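Probable L,D-transpeptidase 3 (Mycobacterium tuberculosis, PDB 6D4K) is a probable L,D-transpeptidase of the mycobacterial cell wall that does not form 3->3 peptidoglycan cross-links from tetrapeptide stems but may attach proteins to peptidoglycan. Local coordinates at residues 47-52 against 84-89; 179-184 against 203-208; 118-123 against 256-261; 72-77 against 92-97. All coordinates share one frame; numbering follows the deposited sequence.

Contact 1 of 4, residues 47-52 against 84-89; sequences VTFSAP and DVVQWV
Phe-49 and Val-86 meet on one face of an antiparallel strand pair, and the phenyl ring can be traced atom by atom along residues 84-86. CB lies 3.7 Å from Asp-84 O, the carbonyl that also receives the Phe-49 backbone N at 2.8 Å in a nearly straight bond (N-H...O 173°). With CG anti to its own carbonyl carbon (chi1 -66°), the ring leans back along its own strand, passing from Asp-84 toward Val-86: CD2 stays 3.6 Å from Asp-84 O, which sits at the ring edge, and CE2 reaches Val-86 CG1 at 3.7 Å. CZ stays near the same methyl, slightly farther off than CE2. One face of the ring takes Val-47 CG1 from its own strand, and Val-86 CG1 also packs against Val-47 CB, 4.0 Å away, so this methyl is wedged between the two residues.

The strand axes are 162° apart. Val-47 and Val-86 form a hydrogen-bonded pair, whereas Thr-48 and Val-85 form a non-hydrogen-bonded one on the other face, their side chains side by side with OG1 nearest CG2. Past the last bridge, a water lies 2.6 Å from Asp-84 OD1 and 3.3 Å from Phe-49 O; with more acceptors around it than protons, it need not serve both at once.

These are the two central strands of a four-stranded antiparallel sheet within the bacterial Ig-like region. Strand 28-32 flanks 45-49, with Val-28 against Val-47, and strand 76-80 flanks 85-90, where Phe-78 and Trp-80 pack on Val-86.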
loop_
_atom_site.group_PDB
_atom_site.type_symbol
_atom_site.label_atom_id
_atom_site.label_comp_id
_atom_site.label_asym_id
_atom_site.label_seq_id
_atom_site.Cartn_x
_atom_site.Cartn_y
_atom_site.Cartn_z
ATOM N N VAL A 47 16.800 -4.010 2.173
ATOM C CA VAL A 47 18.153 -4.536 2.155
ATOM C C VAL A 47 18.089 -6.006 2.573
ATOM O O VAL A 47 17.636 -6.324 3.677
ATOM C CB VAL A 47 19.077 -3.739 3.093
ATOM C CG1 VAL A 47 20.486 -4.316 3.021
ATOM C CG2 VAL A 47 19.058 -2.226 2.749
ATOM N N THR A 48 18.527 -6.902 1.690
ATOM C CA THR A 48 18.530 -8.339 1.956
ATOM C C THR A 48 19.964 -8.779 2.202
ATOM O O THR A 48 20.844 -8.540 1.365
ATOM C CB THR A 48 17.933 -9.109 0.777
ATOM O OG1 THR A 48 16.560 -8.732 0.625
ATOM C CG2 THR A 48 18.032 -10.625 1.025
ATOM N N PHE A 49 20.190 -9.408 3.347
ATOM C CA PHE A 49 21.517 -9.858 3.740
ATOM C C PHE A 49 21.802 -11.273 3.247
ATOM O O PHE A 49 20.894 -12.089 3.080
ATOM C CB PHE A 49 21.684 -9.797 5.258
ATOM C CG PHE A 49 21.663 -8.401 5.803
ATOM C CD1 PHE A 49 22.820 -7.640 5.789
ATOM C CD2 PHE A 49 20.502 -7.858 6.319
ATOM C CE1 PHE A 49 22.832 -6.342 6.303
ATOM C CE2 PHE A 49 20.487 -6.542 6.823
ATOM C CZ PHE A 49 21.660 -5.799 6.822
ATOM N N SER A 50 23.083 -11.569 3.020
ATOM C CA SER A 50 23.443 -12.901 2.536
ATOM C C SER A 50 23.176 -13.973 3.582
ATOM O O SER A 50 22.930 -15.125 3.223
ATOM C CB SER A 50 24.898 -12.932 2.057
ATOM O OG SER A 50 25.037 -12.178 0.871
ATOM N N ALA A 51 23.204 -13.624 4.866
ATOM C CA ALA A 51 22.911 -14.581 5.924
ATOM C C ALA A 51 22.115 -13.910 7.038
ATOM O O ALA A 51 22.235 -12.700 7.244
ATOM C CB ALA A 51 24.188 -15.187 6.523
ATOM N N PRO A 52 21.305 -14.672 7.762
ATOM C CA PRO A 52 20.533 -14.088 8.866
ATOM C C PRO A 52 21.412 -13.430 9.916
ATOM O O PRO A 52 22.503 -13.905 10.246
ATOM C CB PRO A 52 19.795 -15.299 9.451
ATOM C CG PRO A 52 19.672 -16.238 8.304
ATOM C CD PRO A 52 20.934 -16.078 7.515
ATOM N N ASP A 84 17.146 -11.614 7.981
ATOM C CA ASP A 84 18.031 -11.256 6.883
ATOM C C ASP A 84 17.470 -10.161 5.990
ATOM O O ASP A 84 17.974 -9.977 4.873
ATOM C CB ASP A 84 18.380 -12.489 6.038
ATOM C CG ASP A 84 17.151 -13.156 5.426
ATOM O OD1 ASP A 84 17.329 -14.074 4.590
ATOM O OD2 ASP A 84 16.012 -12.779 5.773
ATOM N N VAL A 85 16.419 -9.456 6.421
ATOM C CA VAL A 85 15.840 -8.382 5.621
ATOM C C VAL A 85 15.536 -7.205 6.530
ATOM O O VAL A 85 14.731 -7.324 7.461
ATOM C CB VAL A 85 14.571 -8.802 4.864
ATOM C CG1 VAL A 85 13.990 -7.589 4.121
ATOM C CG2 VAL A 85 14.879 -9.941 3.878
ATOM N N VAL A 86 16.141 -6.056 6.243
ATOM C CA VAL A 86 15.783 -4.811 6.915
ATOM C C VAL A 86 15.309 -3.825 5.858
ATOM O O VAL A 86 15.908 -3.708 4.785
ATOM C CB VAL A 86 16.914 -4.225 7.806
ATOM C CG1 VAL A 86 18.100 -3.712 6.978
ATOM C CG2 VAL A 86 16.373 -3.137 8.745
ATOM N N GLN A 87 14.217 -3.134 6.138
ATOM C CA GLN A 87 13.758 -2.104 5.224
ATOM C C GLN A 87 13.904 -0.739 5.867
ATOM O O GLN A 87 13.760 -0.590 7.085
ATOM C CB GLN A 87 12.320 -2.320 4.756
ATOM C CG GLN A 87 11.230 -1.971 5.719
ATOM C CD GLN A 87 9.882 -2.098 5.072
ATOM O OE1 GLN A 87 9.788 -2.439 3.893
ATOM N NE2 GLN A 87 8.828 -1.859 5.837
ATOM N N TRP A 88 14.210 0.243 5.039
ATOM C CA TRP A 88 14.379 1.621 5.481
ATOM C C TRP A 88 13.190 2.385 4.920
ATOM O O TRP A 88 13.028 2.488 3.700
ATOM C CB TRP A 88 15.707 2.133 4.951
ATOM C CG TRP A 88 16.110 3.497 5.389
ATOM C CD1 TRP A 88 16.797 3.835 6.530
ATOM C CD2 TRP A 88 15.926 4.712 4.660
ATOM N NE1 TRP A 88 17.037 5.197 6.554
ATOM C CE2 TRP A 88 16.499 5.755 5.422
ATOM C CE3 TRP A 88 15.307 5.026 3.446
ATOM C CZ2 TRP A 88 16.498 7.075 4.985
ATOM C CZ3 TRP A 88 15.295 6.343 3.026
ATOM C CH2 TRP A 88 15.888 7.355 3.798
ATOM N N VAL A 89 12.343 2.879 5.813
ATOM C CA VAL A 89 11.086 3.528 5.456
ATOM C C VAL A 89 11.334 5.030 5.434
ATOM O O VAL A 89 11.635 5.610 6.490
ATOM C CB VAL A 89 9.996 3.169 6.478
ATOM C CG1 VAL A 89 8.698 3.913 6.176
ATOM C CG2 VAL A 89 9.801 1.645 6.522
HETATM O O HOH W 1 19.844 -14.862 4.427
#

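Contact 2 of 4, residues 179-184 against 203-208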
loop_
_atom_site.group_PDB
_atom_site.type_symbol
_atom_site.label_atom_id
_atom_site.label_comp_id
_atom_site.label_asym_id
_atom_site.label_seq_id
_atom_site.Cartn_x
_atom_site.Cartn_y
_atom_site.Cartn_z
ATOM N N LYS A 179 0.057 -5.683 -6.368
ATOM C CA LYS A 179 -1.168 -5.531 -7.150
ATOM C C LYS A 179 -1.443 -6.882 -7.792
ATOM O O LYS A 179 -0.543 -7.469 -8.400
ATOM C CB LYS A 179 -1.006 -4.477 -8.285
ATOM C CG LYS A 179 -1.176 -3.020 -7.893
ATOM C CD LYS A 179 -0.528 -2.116 -8.922
ATOM C CE LYS A 179 -1.065 -2.305 -10.335
ATOM N NZ LYS A 179 -0.840 -1.053 -11.112
ATOM N N GLU A 180 -2.686 -7.348 -7.702
ATOM C CA GLU A 180 -3.034 -8.649 -8.253
ATOM C C GLU A 180 -4.475 -8.649 -8.737
ATOM O O GLU A 180 -5.316 -7.917 -8.223
ATOM C CB GLU A 180 -2.847 -9.747 -7.201
ATOM C CG GLU A 180 -1.951 -10.861 -7.672
ATOM C CD GLU A 180 -1.942 -12.041 -6.737
ATOM O OE1 GLU A 180 -1.993 -13.184 -7.242
ATOM O OE2 GLU A 180 -1.884 -11.828 -5.505
ATOM N N ARG A 181 -4.756 -9.514 -9.714
ATOM C CA ARG A 181 -6.094 -9.716 -10.254
ATOM C C ARG A 181 -6.656 -11.056 -9.806
ATOM O O ARG A 181 -5.915 -12.022 -9.600
ATOM C CB ARG A 181 -6.069 -9.692 -11.782
ATOM C CG ARG A 181 -5.545 -8.402 -12.375
ATOM C CD ARG A 181 -6.554 -7.281 -12.219
ATOM N NE ARG A 181 -7.884 -7.669 -12.681
ATOM C CZ ARG A 181 -8.319 -7.513 -13.928
ATOM N NH1 ARG A 181 -7.524 -6.988 -14.847
ATOM N NH2 ARG A 181 -9.546 -7.893 -14.257
ATOM N N SER A 182 -7.982 -11.100 -9.667
ATOM C CA SER A 182 -8.725 -12.336 -9.423
ATOM C C SER A 182 -8.103 -13.171 -8.306
ATOM O O SER A 182 -7.952 -14.393 -8.411
ATOM C CB SER A 182 -8.905 -13.147 -10.708
ATOM O OG SER A 182 -9.679 -12.430 -11.657
ATOM N N VAL A 183 -7.733 -12.507 -7.224
ATOM C CA VAL A 183 -7.095 -13.200 -6.113
ATOM C C VAL A 183 -8.161 -13.693 -5.142
ATOM O O VAL A 183 -9.180 -13.030 -4.907
ATOM C CB VAL A 183 -6.029 -12.319 -5.432
ATOM C CG1 VAL A 183 -6.669 -11.192 -4.650
ATOM C CG2 VAL A 183 -5.139 -13.167 -4.540
ATOM N N ILE A 184 -7.939 -14.881 -4.599
ATOM C CA ILE A 184 -8.871 -15.469 -3.646
ATOM C C ILE A 184 -8.577 -14.881 -2.275
ATOM O O ILE A 184 -7.442 -14.949 -1.788
ATOM C CB ILE A 184 -8.757 -16.999 -3.628
ATOM C CG1 ILE A 184 -9.162 -17.582 -4.984
ATOM C CG2 ILE A 184 -9.610 -17.584 -2.507
ATOM C CD1 ILE A 184 -10.571 -17.228 -5.403
ATOM N N SER A 203 -13.595 -14.152 -4.410
ATOM C CA SER A 203 -12.682 -13.870 -5.505
ATOM C C SER A 203 -12.745 -12.374 -5.762
ATOM O O SER A 203 -13.819 -11.837 -6.058
ATOM C CB SER A 203 -13.065 -14.642 -6.762
ATOM O OG SER A 203 -12.119 -14.397 -7.788
ATOM N N VAL A 204 -11.604 -11.707 -5.633
ATOM C CA VAL A 204 -11.520 -10.252 -5.653
ATOM C C VAL A 204 -10.871 -9.841 -6.967
ATOM O O VAL A 204 -9.746 -10.259 -7.267
ATOM C CB VAL A 204 -10.735 -9.726 -4.444
ATOM C CG1 VAL A 204 -10.515 -8.238 -4.568
ATOM C CG2 VAL A 204 -11.478 -10.061 -3.153
ATOM N N ASP A 205 -11.571 -9.002 -7.734
ATOM C CA ASP A 205 -11.161 -8.710 -9.105
ATOM C C ASP A 205 -9.870 -7.898 -9.146
ATOM O O ASP A 205 -8.896 -8.290 -9.800
ATOM C CB ASP A 205 -12.285 -7.973 -9.831
ATOM C CG ASP A 205 -12.241 -8.175 -11.331
ATOM O OD1 ASP A 205 -11.177 -8.570 -11.858
ATOM O OD2 ASP A 205 -13.282 -7.951 -11.983
ATOM N N TYR A 206 -9.855 -6.742 -8.479
ATOM C CA TYR A 206 -8.681 -5.886 -8.400
ATOM C C TYR A 206 -8.278 -5.813 -6.937
ATOM O O TYR A 206 -9.122 -5.545 -6.077
ATOM C CB TYR A 206 -8.986 -4.474 -8.928
ATOM C CG TYR A 206 -9.383 -4.444 -10.382
ATOM C CD1 TYR A 206 -8.433 -4.290 -11.380
ATOM C CD2 TYR A 206 -10.712 -4.596 -10.761
ATOM C CE1 TYR A 206 -8.789 -4.280 -12.714
ATOM C CE2 TYR A 206 -11.082 -4.587 -12.096
ATOM C CZ TYR A 206 -10.117 -4.428 -13.068
ATOM O OH TYR A 206 -10.485 -4.416 -14.398
ATOM N N ALA A 207 -7.001 -6.060 -6.650
ATOM C CA ALA A 207 -6.547 -6.156 -5.266
ATOM C C ALA A 207 -5.211 -5.445 -5.113
ATOM O O ALA A 207 -4.208 -5.876 -5.690
ATOM C CB ALA A 207 -6.431 -7.615 -4.828
ATOM N N VAL A 208 -5.205 -4.374 -4.317
ATOM C CA VAL A 208 -4.014 -3.578 -4.030
ATOM C C VAL A 208 -3.652 -3.863 -2.576
ATOM O O VAL A 208 -4.350 -3.416 -1.661
ATOM C CB VAL A 208 -4.279 -2.080 -4.255
ATOM C CG1 VAL A 208 -3.027 -1.270 -3.997
ATOM C CG2 VAL A 208 -4.819 -1.826 -5.661
#
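Arg-181 grips Asp-205 side-on through two nitrogens. NH2 forms a salt bridge to OD1 at 3.0 Å, on the syn side but tilted out of the carboxylate plane, although the oxygen lies close to the guanidinium plane, while NE donates to the backbone Asp-205 O at 3.1 Å. That carbonyl has a second donor, Ser-182 N, at 3.0 Å, and the two nitrogens arrive from opposite faces of its plane. The carboxylate is shared, because OD2 pairs with Arg-241 of helix 241-250; two positive groups probably stabilise its negative charge.

Bends at its second and third torsions fold the Arg-181 chain over Tyr-206. The guanidinium stacks on one ring face with planes 17° apart and CZ 4.0 Å from the ring centroid, an off-centre cation-pi contact in which CE1 lies beneath the middle of the guanidinium. Tyr-248 meets the same tyrosine edge-to-face.

On the other face of the strands Val-183 CG1 packs on Ala-207 CB at 3.6 Å. Back on the Arg-181 face, at the far end, Ile-184 CD1 touches Ser-203 CB, 3.8 Å away. Lys-179 turns its amine toward the carbonyls of Tyr-248 and Val-251.

Ser-182 and Val-183 both face Val-204, a G1 beta bulge; Ser-182, at the first bulge position, has the left-handed backbone conformation this bulge calls for (phi 48°, psi 44°). The antiparallel pair turns a corner here, passing from the catalytic-domain sheet to the two-stranded extension 183-186/201-204. Val-204 packs on His-218, the predicted proton donor/acceptor, which places this corner beside the active site of the YkuD-type L,D-transpeptidase fold.

Contact 3 of 4, residues 118-123 against 256-261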
loop_
_atom_site.group_PDB
_atom_site.type_symbol
_atom_site.label_atom_id
_atom_site.label_comp_id
_atom_site.label_asym_id
_atom_site.label_seq_id
_atom_site.Cartn_x
_atom_site.Cartn_y
_atom_site.Cartn_z
ATOM N N VAL A 118 -1.560 9.036 -4.627
ATOM C CA VAL A 118 -1.807 8.979 -3.194
ATOM C C VAL A 118 -3.277 8.679 -2.972
ATOM O O VAL A 118 -4.143 9.347 -3.552
ATOM C CB VAL A 118 -1.438 10.311 -2.513
ATOM C CG1 VAL A 118 -1.699 10.242 -1.019
ATOM C CG2 VAL A 118 0.008 10.714 -2.810
ATOM N N GLY A 119 -3.558 7.702 -2.117
ATOM C CA GLY A 119 -4.922 7.393 -1.745
ATOM C C GLY A 119 -5.149 7.618 -0.266
ATOM O O GLY A 119 -4.361 7.147 0.558
ATOM N N VAL A 120 -6.202 8.352 0.089
ATOM C CA VAL A 120 -6.510 8.662 1.484
ATOM C C VAL A 120 -7.885 8.100 1.811
ATOM O O VAL A 120 -8.888 8.517 1.218
ATOM C CB VAL A 120 -6.446 10.170 1.768
ATOM C CG1 VAL A 120 -6.774 10.444 3.232
ATOM C CG2 VAL A 120 -5.075 10.719 1.417
ATOM N N ALA A 121 -7.934 7.165 2.754
ATOM C CA ALA A 121 -9.185 6.584 3.221
ATOM C C ALA A 121 -9.630 7.307 4.482
ATOM O O ALA A 121 -8.845 7.460 5.424
ATOM C CB ALA A 121 -9.010 5.100 3.530
ATOM N N SER A 122 -10.887 7.739 4.505
ATOM C CA SER A 122 -11.470 8.412 5.659
ATOM C C SER A 122 -12.553 7.508 6.229
ATOM O O SER A 122 -13.591 7.296 5.591
ATOM C CB SER A 122 -12.055 9.763 5.263
ATOM O OG SER A 122 -12.796 10.300 6.340
ATOM N N ILE A 123 -12.312 6.990 7.434
ATOM C CA ILE A 123 -13.259 6.079 8.070
ATOM C C ILE A 123 -14.591 6.775 8.321
ATOM O O ILE A 123 -15.664 6.200 8.094
ATOM C CB ILE A 123 -12.646 5.502 9.361
ATOM C CG1 ILE A 123 -11.431 4.634 9.027
ATOM C CG2 ILE A 123 -13.682 4.710 10.145
ATOM C CD1 ILE A 123 -10.543 4.343 10.212
ATOM N N PRO A 256 1.883 5.611 -1.646
ATOM C CA PRO A 256 1.354 5.658 -0.283
ATOM C C PRO A 256 -0.163 5.590 -0.225
ATOM O O PRO A 256 -0.888 6.095 -1.091
ATOM C CB PRO A 256 1.835 7.027 0.222
ATOM C CG PRO A 256 1.891 7.885 -1.023
ATOM C CD PRO A 256 2.304 6.929 -2.132
ATOM N N VAL A 257 -0.630 4.939 0.835
ATOM C CA VAL A 257 -2.045 4.891 1.186
ATOM C C VAL A 257 -2.155 5.310 2.640
ATOM O O VAL A 257 -1.494 4.728 3.508
ATOM C CB VAL A 257 -2.653 3.495 0.976
ATOM C CG1 VAL A 257 -4.096 3.442 1.487
ATOM C CG2 VAL A 257 -2.594 3.132 -0.502
ATOM N N ILE A 258 -2.968 6.326 2.906
ATOM C CA ILE A 258 -3.153 6.849 4.247
ATOM C C ILE A 258 -4.562 6.498 4.706
ATOM O O ILE A 258 -5.531 6.683 3.961
ATOM C CB ILE A 258 -2.904 8.367 4.283
ATOM C CG1 ILE A 258 -1.435 8.656 3.954
ATOM C CG2 ILE A 258 -3.270 8.941 5.648
ATOM C CD1 ILE A 258 -1.221 9.442 2.686
ATOM N N VAL A 259 -4.671 5.967 5.919
ATOM C CA VAL A 259 -5.952 5.705 6.557
ATOM C C VAL A 259 -6.065 6.644 7.743
ATOM O O VAL A 259 -5.170 6.687 8.596
ATOM C CB VAL A 259 -6.077 4.239 7.005
ATOM C CG1 VAL A 259 -7.384 4.028 7.777
ATOM C CG2 VAL A 259 -5.994 3.309 5.801
ATOM N N GLN A 260 -7.156 7.403 7.796
ATOM C CA GLN A 260 -7.362 8.351 8.880
ATOM C C GLN A 260 -8.808 8.295 9.347
ATOM O O GLN A 260 -9.704 7.831 8.637
ATOM C CB GLN A 260 -6.999 9.769 8.437
ATOM C CG GLN A 260 -7.942 10.331 7.400
ATOM C CD GLN A 260 -7.398 11.578 6.736
ATOM O OE1 GLN A 260 -6.204 11.864 6.813
ATOM N NE2 GLN A 260 -8.279 12.340 6.097
ATOM N N GLU A 261 -9.019 8.775 10.571
ATOM C CA GLU A 261 -10.356 8.885 11.138
ATOM C C GLU A 261 -11.123 10.009 10.447
ATOM O O GLU A 261 -12.181 9.773 9.869
ATOM C CB GLU A 261 -10.298 9.134 12.653
ATOM C CG GLU A 261 -9.191 8.382 13.372
ATOM C CD GLU A 261 -9.686 7.105 14.038
ATOM O OE1 GLU A 261 -10.836 6.703 13.783
ATOM O OE2 GLU A 261 -8.933 6.513 14.828
HETATM O O HOH W 2 -11.020 11.991 8.028
#
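Val-118 meets two side chains of the neighbouring strand, one with each methyl, in a parallel strand pair of the mixed sheet of the L,D-transpeptidase catalytic domain. CG2 crosses the Pro-256 ring at about a right angle, 3.8 Å from its CG; CG1 lies obliquely against Ile-258 CD1 at the same separation. Farther along, Val-120 CG1 rests against the amide of Gln-260, 3.7 Å from CD. Gln-260 has CG between its backbone N and carbonyl carbon (chi1 68°) and continues extended, which lays its amide across the valine.

The opposite face is more deeply buried. Ala-121 CB packs beside Val-259 CG2, and Ile-123 reaches toward the partner strand, its side chain set obliquely to that of Val-259, with CD1 4.0 Å from CG1. Strand 127-132 brings Phe-128 onto Ala-121, strand 172-180 brings Tyr-174 onto Val-259, and Ile-237 touches both Ala-121 and Val-259.

The short axes are 15° apart and 4.7 Å at closest approach, and the register is regular from Gly-119/Val-257 to Ser-122/Gln-260. Five backbone bonds alternate in direction between the strands, with N-H...O angles of at least 164°; the shortest joins Ala-121 N to Ile-258 O at 2.7 Å. At the C-terminal end one water lies 3.0 Å from Ser-122 OG and accepts a weak 3.4 Å bond from Gln-260 NE2.

Contact 4 of 4, residues 72-77 against 92-97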
loop_
_atom_site.group_PDB
_atom_site.type_symbol
_atom_site.label_atom_id
_atom_site.label_comp_id
_atom_site.label_asym_id
_atom_site.label_seq_id
_atom_site.Cartn_x
_atom_site.Cartn_y
_atom_site.Cartn_z
ATOM N N PRO A 72 17.726 13.197 -3.701
ATOM C CA PRO A 72 17.828 14.169 -2.604
ATOM C C PRO A 72 17.907 13.508 -1.231
ATOM O O PRO A 72 17.453 12.375 -1.072
ATOM C CB PRO A 72 16.501 14.930 -2.706
ATOM C CG PRO A 72 15.559 13.940 -3.300
ATOM C CD PRO A 72 16.389 13.230 -4.322
ATOM N N ALA A 73 18.458 14.223 -0.251
ATOM C CA ALA A 73 18.567 13.690 1.098
ATOM C C ALA A 73 17.182 13.379 1.654
ATOM O O ALA A 73 16.201 14.073 1.362
ATOM C CB ALA A 73 19.269 14.711 2.004
ATOM N N MET A 74 17.105 12.319 2.454
ATOM C CA MET A 74 15.850 11.835 3.015
ATOM C C MET A 74 16.188 11.182 4.346
ATOM O O MET A 74 17.161 10.424 4.432
ATOM C CB MET A 74 15.223 10.794 2.071
ATOM C CG MET A 74 13.955 10.126 2.611
ATOM S SD MET A 74 12.544 11.232 2.761
ATOM C CE MET A 74 12.108 11.413 1.029
ATOM N N THR A 75 15.411 11.493 5.380
ATOM C CA THR A 75 15.476 10.764 6.638
ATOM C C THR A 75 14.511 9.574 6.605
ATOM O O THR A 75 13.527 9.564 5.863
ATOM C CB THR A 75 15.143 11.688 7.820
ATOM O OG1 THR A 75 13.802 12.165 7.677
ATOM C CG2 THR A 75 16.113 12.874 7.890
ATOM N N GLY A 76 14.819 8.556 7.412
ATOM C CA GLY A 76 13.995 7.366 7.461
ATOM C C GLY A 76 14.276 6.523 8.685
ATOM O O GLY A 76 15.069 6.886 9.555
ATOM N N LYS A 77 13.588 5.390 8.753
ATOM C CA LYS A 77 13.681 4.512 9.912
ATOM C C LYS A 77 13.797 3.063 9.456
ATOM O O LYS A 77 13.095 2.643 8.538
ATOM C CB LYS A 77 12.443 4.661 10.806
ATOM C CG LYS A 77 12.323 6.018 11.488
ATOM C CD LYS A 77 10.927 6.233 12.058
ATOM C CE LYS A 77 10.836 7.558 12.799
ATOM N NZ LYS A 77 10.945 8.688 11.846
ATOM N N ARG A 92 9.327 10.848 4.478
ATOM C CA ARG A 92 8.579 11.697 3.563
ATOM C C ARG A 92 8.481 10.961 2.240
ATOM O O ARG A 92 9.152 9.949 2.039
ATOM C CB ARG A 92 9.286 13.058 3.366
ATOM C CG ARG A 92 9.953 13.637 4.619
ATOM C CD ARG A 92 10.584 14.977 4.326
ATOM N NE ARG A 92 11.492 14.927 3.183
ATOM C CZ ARG A 92 12.816 14.843 3.260
ATOM N NH1 ARG A 92 13.429 14.807 4.440
ATOM N NH2 ARG A 92 13.534 14.816 2.142
ATOM N N PHE A 93 7.657 11.464 1.333
ATOM C CA PHE A 93 7.582 10.892 -0.003
ATOM C C PHE A 93 8.777 11.340 -0.836
ATOM O O PHE A 93 9.219 12.491 -0.742
ATOM C CB PHE A 93 6.302 11.343 -0.710
ATOM C CG PHE A 93 5.036 10.943 -0.001
ATOM C CD1 PHE A 93 5.025 9.899 0.910
ATOM C CD2 PHE A 93 3.854 11.632 -0.236
ATOM C CE1 PHE A 93 3.854 9.540 1.566
ATOM C CE2 PHE A 93 2.680 11.279 0.416
ATOM C CZ PHE A 93 2.683 10.235 1.321
ATOM N N TRP A 94 9.295 10.427 -1.657
ATOM C CA TRP A 94 10.254 10.794 -2.681
ATOM C C TRP A 94 9.603 11.791 -3.636
ATOM O O TRP A 94 8.387 11.749 -3.847
ATOM C CB TRP A 94 10.648 9.552 -3.493
ATOM C CG TRP A 94 11.222 8.438 -2.702
ATOM C CD1 TRP A 94 10.665 7.201 -2.506
ATOM C CD2 TRP A 94 12.482 8.423 -2.014
ATOM N NE1 TRP A 94 11.489 6.433 -1.718
ATOM C CE2 TRP A 94 12.621 7.144 -1.423
ATOM C CE3 TRP A 94 13.515 9.357 -1.864
ATOM C CZ2 TRP A 94 13.736 6.794 -0.653
ATOM C CZ3 TRP A 94 14.623 9.011 -1.106
ATOM C CH2 TRP A 94 14.729 7.727 -0.522
ATOM N N PRO A 95 10.395 12.648 -4.286
ATOM C CA PRO A 95 9.831 13.473 -5.364
ATOM C C PRO A 95 9.369 12.578 -6.504
ATOM O O PRO A 95 10.013 11.574 -6.821
ATOM C CB PRO A 95 11.008 14.365 -5.789
ATOM C CG PRO A 95 12.226 13.599 -5.406
ATOM C CD PRO A 95 11.862 12.782 -4.185
ATOM N N ALA A 96 8.229 12.935 -7.093
ATOM C CA ALA A 96 7.676 12.213 -8.229
ATOM C C ALA A 96 8.468 12.513 -9.499
ATOM O O ALA A 96 9.186 13.516 -9.597
ATOM C CB ALA A 96 6.215 12.610 -8.446
ATOM N N HIS A 97 8.326 11.627 -10.489
ATOM C CA HIS A 97 8.889 11.849 -11.828
ATOM C C HIS A 97 10.384 12.151 -11.784
ATOM O O HIS A 97 10.900 12.963 -12.554
ATOM C CB HIS A 97 8.139 12.958 -12.563
ATOM C CG HIS A 97 6.668 12.731 -12.651
ATOM N ND1 HIS A 97 6.123 11.774 -13.478
ATOM C CD2 HIS A 97 5.625 13.347 -12.047
ATOM C CE1 HIS A 97 4.809 11.796 -13.372
ATOM N NE2 HIS A 97 4.478 12.749 -12.515
HETATM O O HOH W 3 12.542 14.627 7.010
#
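Residues 72-75 and 92-95 run in nearly opposite directions, 170° apart end to end, but their closest CA atoms, Met-74 and Arg-92, are 7.3 Å apart, so side chains bridge the backbones. Met-74 enters between Arg-92 and Trp-94. Its CG is anti to the backbone N (chi1 175°), and bends at chi2 and chi3 bring SD over the centre of the Arg-92 guanidinium, 3.7 Å from CZ. CE passes over the rim of one Trp-94 face, while Met-74 CB touches CZ3 at 3.7 Å.

In-plane bonds help fix the guanidinium rotation. Arg-92 NH2 donates to a lone pair of Ala-73 O at 2.9 Å, and NH1 donates at 2.7 Å to a water that in turn donates to Thr-75 OG1, an atom also bonded to Asp-91. The rings of Pro-72 and Pro-95 slide past each other, CG to CG 4.0 Å.

Met-74 SD lies 5.2 Å from the centroid of the Trp-94 six-membered ring, 21° off its normal: a Met-aromatic contact above the face, at a distance. Met-74 and Trp-94 are buried, Arg-92 exposed; together they join the loops before strand 76-80 and after strand 85-90 of the Ig-like region, where Trp-88 packs on both buried residues.

How the contacts relate
From the N terminus, contact 1 opens at 47-52 and contact 4 at 72-77; contact 1 then closes at 84-89 and contact 4 at 92-97, so their loops cross within the Ig-like region. They touch where strands 76-80 and 85-90 are neighbours: Val-89 N lies 2.8 Å from Lys-77 O, a probable hydrogen bond. Contact 3 opens next, at 118-123, and closes only at the C terminus, enclosing contact 2 within the catalytic domain. Contacts 2 and 3 do not touch, but adjacent strands 172-180 and 256-260 connect them. Between the two regions, Phe-93 of contact 4 packs on Pro-256 of contact 3 (CZ to CG 3.4 Å).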